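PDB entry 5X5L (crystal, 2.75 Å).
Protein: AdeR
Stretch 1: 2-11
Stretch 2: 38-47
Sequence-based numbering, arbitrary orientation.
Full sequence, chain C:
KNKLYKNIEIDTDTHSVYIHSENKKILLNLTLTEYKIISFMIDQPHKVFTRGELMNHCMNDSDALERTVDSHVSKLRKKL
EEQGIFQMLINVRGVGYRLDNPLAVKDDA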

ATOM      1  N   ASN C   2      11.517  -1.849  11.549  1.00 58.26           N
ATOM      2  CA  ASN C   2      12.497  -1.587  10.453  1.00 56.29           C
ATOM      3  C   ASN C   2      13.870  -2.133  10.789  1.00 55.64           C
ATOM      4  O   ASN C   2      14.470  -1.708  11.778  1.00 57.06           O
ATOM      5  N   LYS C   3      14.383  -3.052   9.970  1.00 53.79           N
ATOM      6  CA  LYS C   3      15.802  -3.461   9.996  1.00 53.10           C
ATOM      7  C   LYS C   3      16.756  -2.264   9.936  1.00 53.49           C
ATOM      8  O   LYS C   3      16.716  -1.497   8.976  1.00 52.84           O
ATOM      9  N   LEU C   4      17.626  -2.126  10.940  1.00 54.86           N
ATOM     10  CA  LEU C   4      18.639  -1.075  10.978  1.00 55.72           C
ATOM     11  C   LEU C   4      20.022  -1.703  11.185  1.00 55.75           C
ATOM     12  O   LEU C   4      20.170  -2.647  11.971  1.00 56.36           O
ATOM     13  N   TYR C   5      21.021  -1.147  10.503  1.00 55.46           N
ATOM     14  CA  TYR C   5      22.419  -1.456  10.814  1.00 56.25           C
ATOM     15  C   TYR C   5      23.364  -0.373  10.306  1.00 57.00           C
ATOM     16  O   TYR C   5      23.501  -0.203   9.088  1.00 55.60           O
ATOM     17  N   LYS C   6      24.011   0.336  11.241  1.00 59.56           N
ATOM     18  CA  LYS C   6      25.087   1.289  10.945  1.00 60.99           C
ATOM     19  C   LYS C   6      24.807   2.125   9.700  1.00 60.03           C
ATOM     20  O   LYS C   6      25.378   1.890   8.629  1.00 58.81           O
ATOM     21  N   ASN C   7      23.882   3.077   9.834  1.00 60.79           N
ATOM     22  CA  ASN C   7      23.591   4.063   8.781  1.00 60.71           C
ATOM     23  C   ASN C   7      22.861   3.508   7.513  1.00 58.03           C
ATOM     24  O   ASN C   7      22.727   4.197   6.501  1.00 58.04           O
ATOM     25  N   ILE C   8      22.335   2.269   7.600  1.00 56.12           N
ATOM     26  CA  ILE C   8      21.517   1.652   6.539  1.00 53.93           C
ATOM     27  C   ILE C   8      20.205   1.178   7.160  1.00 53.56           C
ATOM     28  O   ILE C   8      20.193   0.231   7.960  1.00 53.34           O
ATOM     29  N   GLU C   9      19.104   1.809   6.761  1.00 53.75           N
ATOM     30  CA  GLU C   9      17.768   1.449   7.231  1.00 53.71           C
ATOM     31  C   GLU C   9      16.995   0.800   6.089  1.00 52.06           C
ATOM     32  O   GLU C   9      17.006   1.302   4.971  1.00 51.81           O
ATOM     33  N   ILE C  10      16.347  -0.320   6.384  1.00 51.30           N
ATOM     34  CA  ILE C  10      15.434  -0.991   5.457  1.00 50.24           C
ATOM     35  C   ILE C  10      14.053  -1.021   6.098  1.00 51.31           C
ATOM     36  O   ILE C  10      13.871  -1.628   7.151  1.00 51.83           O
ATOM     37  N   ASP C  11      13.103  -0.329   5.476  1.00 51.99           N
ATOM     38  CA  ASP C  11      11.692  -0.398   5.850  1.00 53.17           C
ATOM     39  C   ASP C  11      11.064  -1.495   4.992  1.00 52.24           C
ATOM     40  O   ASP C  11      10.930  -1.342   3.770  1.00 51.83           O
ATOM     41  N   ILE C  38      20.647  -6.945  -0.019  1.00 43.07           N
ATOM     42  CA  ILE C  38      20.877  -6.068   1.138  1.00 43.80           C
ATOM     43  C   ILE C  38      20.013  -6.432   2.353  1.00 44.16           C
ATOM     44  O   ILE C  38      20.478  -6.338   3.495  1.00 44.89           O
ATOM     45  N   SER C  39      18.771  -6.847   2.107  1.00 43.99           N
ATOM     46  CA  SER C  39      17.857  -7.251   3.180  1.00 44.64           C
ATOM     47  C   SER C  39      18.231  -8.610   3.782  1.00 44.79           C
ATOM     48  O   SER C  39      17.970  -8.861   4.958  1.00 45.74           O
ATOM     49  N   PHE C  40      18.826  -9.484   2.970  1.00 44.12           N
ATOM     50  CA  PHE C  40      19.291 -10.804   3.413  1.00 44.50           C
ATOM     51  C   PHE C  40      20.544 -10.682   4.266  1.00 45.09           C
ATOM     52  O   PHE C  40      20.624 -11.268   5.348  1.00 46.19           O
ATOM     53  N   MET C  41      21.515  -9.911   3.775  1.00 44.68           N
ATOM     54  CA  MET C  41      22.826  -9.785   4.433  1.00 45.51           C
ATOM     55  C   MET C  41      22.825  -8.924   5.696  1.00 46.72           C
ATOM     56  O   MET C  41      23.655  -9.141   6.574  1.00 47.98           O
ATOM     57  N   ILE C  42      21.899  -7.967   5.799  1.00 46.64           N
ATOM     58  CA  ILE C  42      21.802  -7.115   6.993  1.00 48.05           C
ATOM     59  C   ILE C  42      21.354  -7.868   8.262  1.00 49.32           C
ATOM     60  O   ILE C  42      21.561  -7.382   9.372  1.00 50.94           O
ATOM     61  N   ASP C  43      20.744  -9.039   8.094  1.00 48.97           N
ATOM     62  CA  ASP C  43      20.380  -9.913   9.225  1.00 50.53           C
ATOM     63  C   ASP C  43      21.611 -10.368   9.992  1.00 51.98           C
ATOM     64  O   ASP C  43      21.618 -10.334  11.222  1.00 53.97           O
ATOM     65  N   GLN C  44      22.629 -10.801   9.250  1.00 51.26           N
ATOM     66  CA  GLN C  44      23.937 -11.176   9.791  1.00 52.74           C
ATOM     67  C   GLN C  44      25.006 -10.353   9.072  1.00 52.05           C
ATOM     68  O   GLN C  44      25.638 -10.843   8.129  1.00 51.17           O
ATOM     69  N   PRO C  45      25.204  -9.083   9.500  1.00 52.74           N
ATOM     70  CA  PRO C  45      26.096  -8.167   8.753  1.00 52.32           C
ATOM     71  C   PRO C  45      27.493  -8.736   8.569  1.00 53.16           C
ATOM     72  O   PRO C  45      27.997  -8.732   7.445  1.00 52.09           O
ATOM     73  N   HIS C  46      28.078  -9.263   9.650  1.00 55.32           N
ATOM     74  CA  HIS C  46      29.467  -9.722   9.631  1.00 56.76           C
ATOM     75  C   HIS C  46      29.673 -11.114   9.032  1.00 56.15           C
ATOM     76  O   HIS C  46      30.809 -11.504   8.794  1.00 57.18           O
ATOM     77  N   LYS C  47      28.590 -11.846   8.777  1.00 54.77           N
ATOM     78  CA  LYS C  47      28.690 -13.176   8.178  1.00 54.39           C
ATOM     79  C   LYS C  47      29.145 -13.111   6.728  1.00 52.78           C
ATOM     80  O   LYS C  47      28.735 -12.224   5.979  1.00 51.16           O
TER

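Packing of the hairpin in stretch 1 (2-11) against the helix and following turn in stretch 2 (38-47) of AdeR; the contact buries 519 Å², both sides summed. Backbone bonds from I10 N to K3 O (2.9 Å) and from Y5 N to I8 O (3.0 Å) pair the two arms of the hairpin, joined by a type I' turn from Y5 to I8. Alternation along the arms sends the CA-to-CB bonds of K3, Y5, I8 and I10 toward stretch 2, while those of L4 and E9 point away.

The apolar core centres on I42 (chi1 t, chi2 t), which points toward the hairpin and gives up the largest area, 95 Å². I42 CG1 lies 3.6 Å from Y5 CB, I42 CD1 3.8 Å from I8 CG2, and I42 CG2 3.8 Å from I10 CD1 and 3.7 Å from K3 CD, so a single side chain touches all four inward residues. I8 and I10 are both m, t; I10 CD1 also reaches I38 CG1 (4.1 Å) and S39 CA (3.7 Å), whereas I8 CD1 only grazes I38 CD1 at 4.5 Å. I38 adopts t, p.

Y5 (chi1 t, chi2 79°) supplies the aromatic contacts and extends along the turn after the helix. P45 CB sits over one face of the Y5 ring, 3.7 Å from the ring centroid and 15° off the normal, a CH-pi contact. The Y5 edge is directed at the face of H46 (chi1 m), with planes at 84° and centroids 5.8 Å apart.

The polar contacts run through K3 (chi1 m, then t throughout), which is nearly extended, carrying its ammonium past I42 to the helix backbone. K3 NZ donates to S39 O (2.7 Å) and S39 OG (3.1 Å; S39 chi1 t), and forms a salt bridge with D43 OD1 (3.0 Å), an atom less surely placed. D43 (chi1 m) starts away from the hairpin, but its carboxylate comes back nearer.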

ATOM      1  CB  ASN C   2      12.663  -0.072  10.177  1.00 56.98           C
ATOM      2  CG  ASN C   2      11.459   0.559   9.521  1.00 57.54           C
ATOM      3  OD1 ASN C   2      11.395   1.780   9.407  1.00 58.66           O
ATOM      4  ND2 ASN C   2      10.511  -0.257   9.067  1.00 57.08           N
ATOM      5  CB  LYS C   3      16.111  -4.397   8.822  1.00 51.09           C
ATOM      6  CG  LYS C   3      15.543  -5.788   8.942  1.00 50.96           C
ATOM      7  CD  LYS C   3      15.872  -6.532   7.660  1.00 49.19           C
ATOM      8  CE  LYS C   3      15.263  -7.907   7.618  1.00 49.25           C
ATOM      9  NZ  LYS C   3      15.817  -8.734   6.518  1.00 47.87           N
ATOM     10  CB  LEU C   4      18.331  -0.099  12.134  1.00 58.27           C
ATOM     11  CG  LEU C   4      18.719   1.375  11.949  1.00 59.49           C
ATOM     12  CD1 LEU C   4      17.676   2.299  12.587  1.00 61.41           C
ATOM     13  CD2 LEU C   4      20.109   1.702  12.511  1.00 61.05           C
ATOM     14  CB  TYR C   5      22.843  -2.831  10.266  1.00 54.62           C
ATOM     15  CG  TYR C   5      24.333  -3.105  10.401  1.00 55.52           C
ATOM     16  CD1 TYR C   5      24.893  -3.517  11.621  1.00 57.59           C
ATOM     17  CD2 TYR C   5      25.181  -2.948   9.309  1.00 54.65           C
ATOM     18  CE1 TYR C   5      26.254  -3.759  11.735  1.00 58.77           C
ATOM     19  CE2 TYR C   5      26.533  -3.194   9.411  1.00 55.74           C
ATOM     20  CZ  TYR C   5      27.074  -3.598  10.627  1.00 57.81           C
ATOM     21  OH  TYR C   5      28.425  -3.838  10.744  1.00 59.26           O
ATOM     22  CB  LYS C   6      26.425   0.555  10.819  1.00 61.17           C
ATOM     23  CG  LYS C   6      27.673   1.419  10.729  1.00 63.36           C
ATOM     24  CD  LYS C   6      28.922   0.569  10.485  1.00 63.44           C
ATOM     25  CE  LYS C   6      29.359  -0.257  11.698  1.00 65.04           C
ATOM     26  NZ  LYS C   6      29.786   0.595  12.840  1.00 68.58           N
ATOM     27  CB  ASN C   7      24.889   4.901   8.476  1.00 62.67           C
ATOM     28  CG  ASN C   7      24.681   5.980   7.472  1.00 63.28           C
ATOM     29  OD1 ASN C   7      24.141   7.042   7.783  1.00 65.13           O
ATOM     30  ND2 ASN C   7      25.206   5.784   6.260  1.00 62.23           N
ATOM     31  CB  ILE C   8      22.225   0.448   5.872  1.00 52.19           C
ATOM     32  CG1 ILE C   8      23.436   0.949   5.073  1.00 52.71           C
ATOM     33  CG2 ILE C   8      21.251  -0.337   4.978  1.00 50.27           C
ATOM     34  CD1 ILE C   8      24.164  -0.090   4.249  1.00 51.30           C
ATOM     35  CB  GLU C   9      17.048   2.704   7.740  1.00 55.77           C
ATOM     36  CG  GLU C   9      15.672   2.449   8.329  1.00 56.26           C
ATOM     37  CD  GLU C   9      15.097   3.629   9.082  1.00 58.71           C
ATOM     38  OE1 GLU C   9      15.789   4.638   9.317  1.00 60.22           O
ATOM     39  OE2 GLU C   9      13.915   3.550   9.454  1.00 59.41           O
ATOM     40  CB  ILE C  10      15.897  -2.428   5.142  1.00 48.72           C
ATOM     41  CG1 ILE C  10      17.280  -2.400   4.485  1.00 47.91           C
ATOM     42  CG2 ILE C  10      14.859  -3.148   4.277  1.00 48.10           C
ATOM     43  CD1 ILE C  10      17.888  -3.767   4.280  1.00 46.74           C
ATOM     44  CB  ASP C  11      11.008   0.949   5.601  1.00 54.82           C
ATOM     45  CG  ASP C  11       9.555   0.981   6.057  1.00 56.45           C
ATOM     46  OD1 ASP C  11       9.036  -0.043   6.567  1.00 56.41           O
ATOM     47  OD2 ASP C  11       8.931   2.067   5.889  1.00 58.13           O
ATOM     48  CB  ILE C  38      20.724  -4.565   0.769  1.00 44.44           C
ATOM     49  CG1 ILE C  38      21.213  -3.644   1.896  1.00 45.53           C
ATOM     50  CG2 ILE C  38      19.287  -4.207   0.431  1.00 44.56           C
ATOM     51  CD1 ILE C  38      22.690  -3.787   2.203  1.00 45.97           C
ATOM     52  CB  SER C  39      16.419  -7.285   2.659  1.00 44.80           C
ATOM     53  OG  SER C  39      15.496  -7.416   3.722  1.00 45.81           O
ATOM     54  CB  PHE C  40      19.550 -11.699   2.187  1.00 43.87           C
ATOM     55  CG  PHE C  40      19.993 -13.111   2.505  1.00 44.51           C
ATOM     56  CD1 PHE C  40      19.409 -13.848   3.537  1.00 45.69           C
ATOM     57  CD2 PHE C  40      20.978 -13.725   1.723  1.00 44.25           C
ATOM     58  CE1 PHE C  40      19.844 -15.126   3.815  1.00 46.65           C
ATOM     59  CE2 PHE C  40      21.385 -15.021   1.990  1.00 45.13           C
ATOM     60  CZ  PHE C  40      20.808 -15.725   3.039  1.00 46.36           C
ATOM     61  CB  MET C  41      23.871  -9.264   3.444  1.00 45.08           C
ATOM     62  CG  MET C  41      24.125 -10.242   2.294  1.00 44.35           C
ATOM     63  SD  MET C  41      25.677  -9.987   1.418  1.00 44.57           S
ATOM     64  CE  MET C  41      25.235  -8.449   0.665  1.00 44.16           C
ATOM     65  CB  ILE C  42      20.898  -5.880   6.727  1.00 47.91           C
ATOM     66  CG1 ILE C  42      21.158  -4.750   7.726  1.00 49.53           C
ATOM     67  CG2 ILE C  42      19.437  -6.255   6.750  1.00 47.65           C
ATOM     68  CD1 ILE C  42      20.693  -3.391   7.222  1.00 49.61           C
ATOM     69  CB  ASP C  43      19.628 -11.159   8.743  1.00 50.13           C
ATOM     70  CG  ASP C  43      18.286 -10.830   8.106  1.00 49.30           C
ATOM     71  OD1 ASP C  43      17.533  -9.980   8.652  1.00 49.94           O
ATOM     72  OD2 ASP C  43      17.980 -11.443   7.060  1.00 48.29           O
ATOM     73  CB  GLN C  44      24.183 -12.674   9.592  1.00 53.07           C
ATOM     74  CG  GLN C  44      23.311 -13.565  10.458  1.00 54.54           C
ATOM     75  CD  GLN C  44      23.788 -15.006  10.462  1.00 55.68           C
ATOM     76  OE1 GLN C  44      24.848 -15.321  10.994  1.00 57.38           O
ATOM     77  NE2 GLN C  44      22.996 -15.894   9.875  1.00 55.11           N
ATOM     78  CB  PRO C  45      26.145  -6.923   9.654  1.00 53.94           C
ATOM     79  CG  PRO C  45      24.953  -7.007  10.537  1.00 54.41           C
ATOM     80  CD  PRO C  45      24.712  -8.472  10.750  1.00 54.41           C
ATOM     81  CB  HIS C  46      30.067  -9.645  11.032  1.00 59.86           C
ATOM     82  CG  HIS C  46      29.892  -8.302  11.670  1.00 60.88           C
ATOM     83  ND1 HIS C  46      30.527  -7.172  11.206  1.00 61.07           N
ATOM     84  CD2 HIS C  46      29.108  -7.896  12.693  1.00 61.94           C
ATOM     85  CE1 HIS C  46      30.178  -6.133  11.940  1.00 62.30           C
ATOM     86  NE2 HIS C  46      29.313  -6.545  12.850  1.00 62.78           N
ATOM     87  CB  LYS C  47      27.343 -13.892   8.244  1.00 53.62           C
ATOM     88  CG  LYS C  47      27.378 -15.321   7.733  1.00 53.74           C
ATOM     89  CD  LYS C  47      25.977 -15.906   7.647  1.00 53.06           C
ATOM     90  CE  LYS C  47      25.979 -17.234   6.911  1.00 53.13           C
ATOM     91  NZ  LYS C  47      25.971 -17.093   5.451  1.00 51.14           N
TER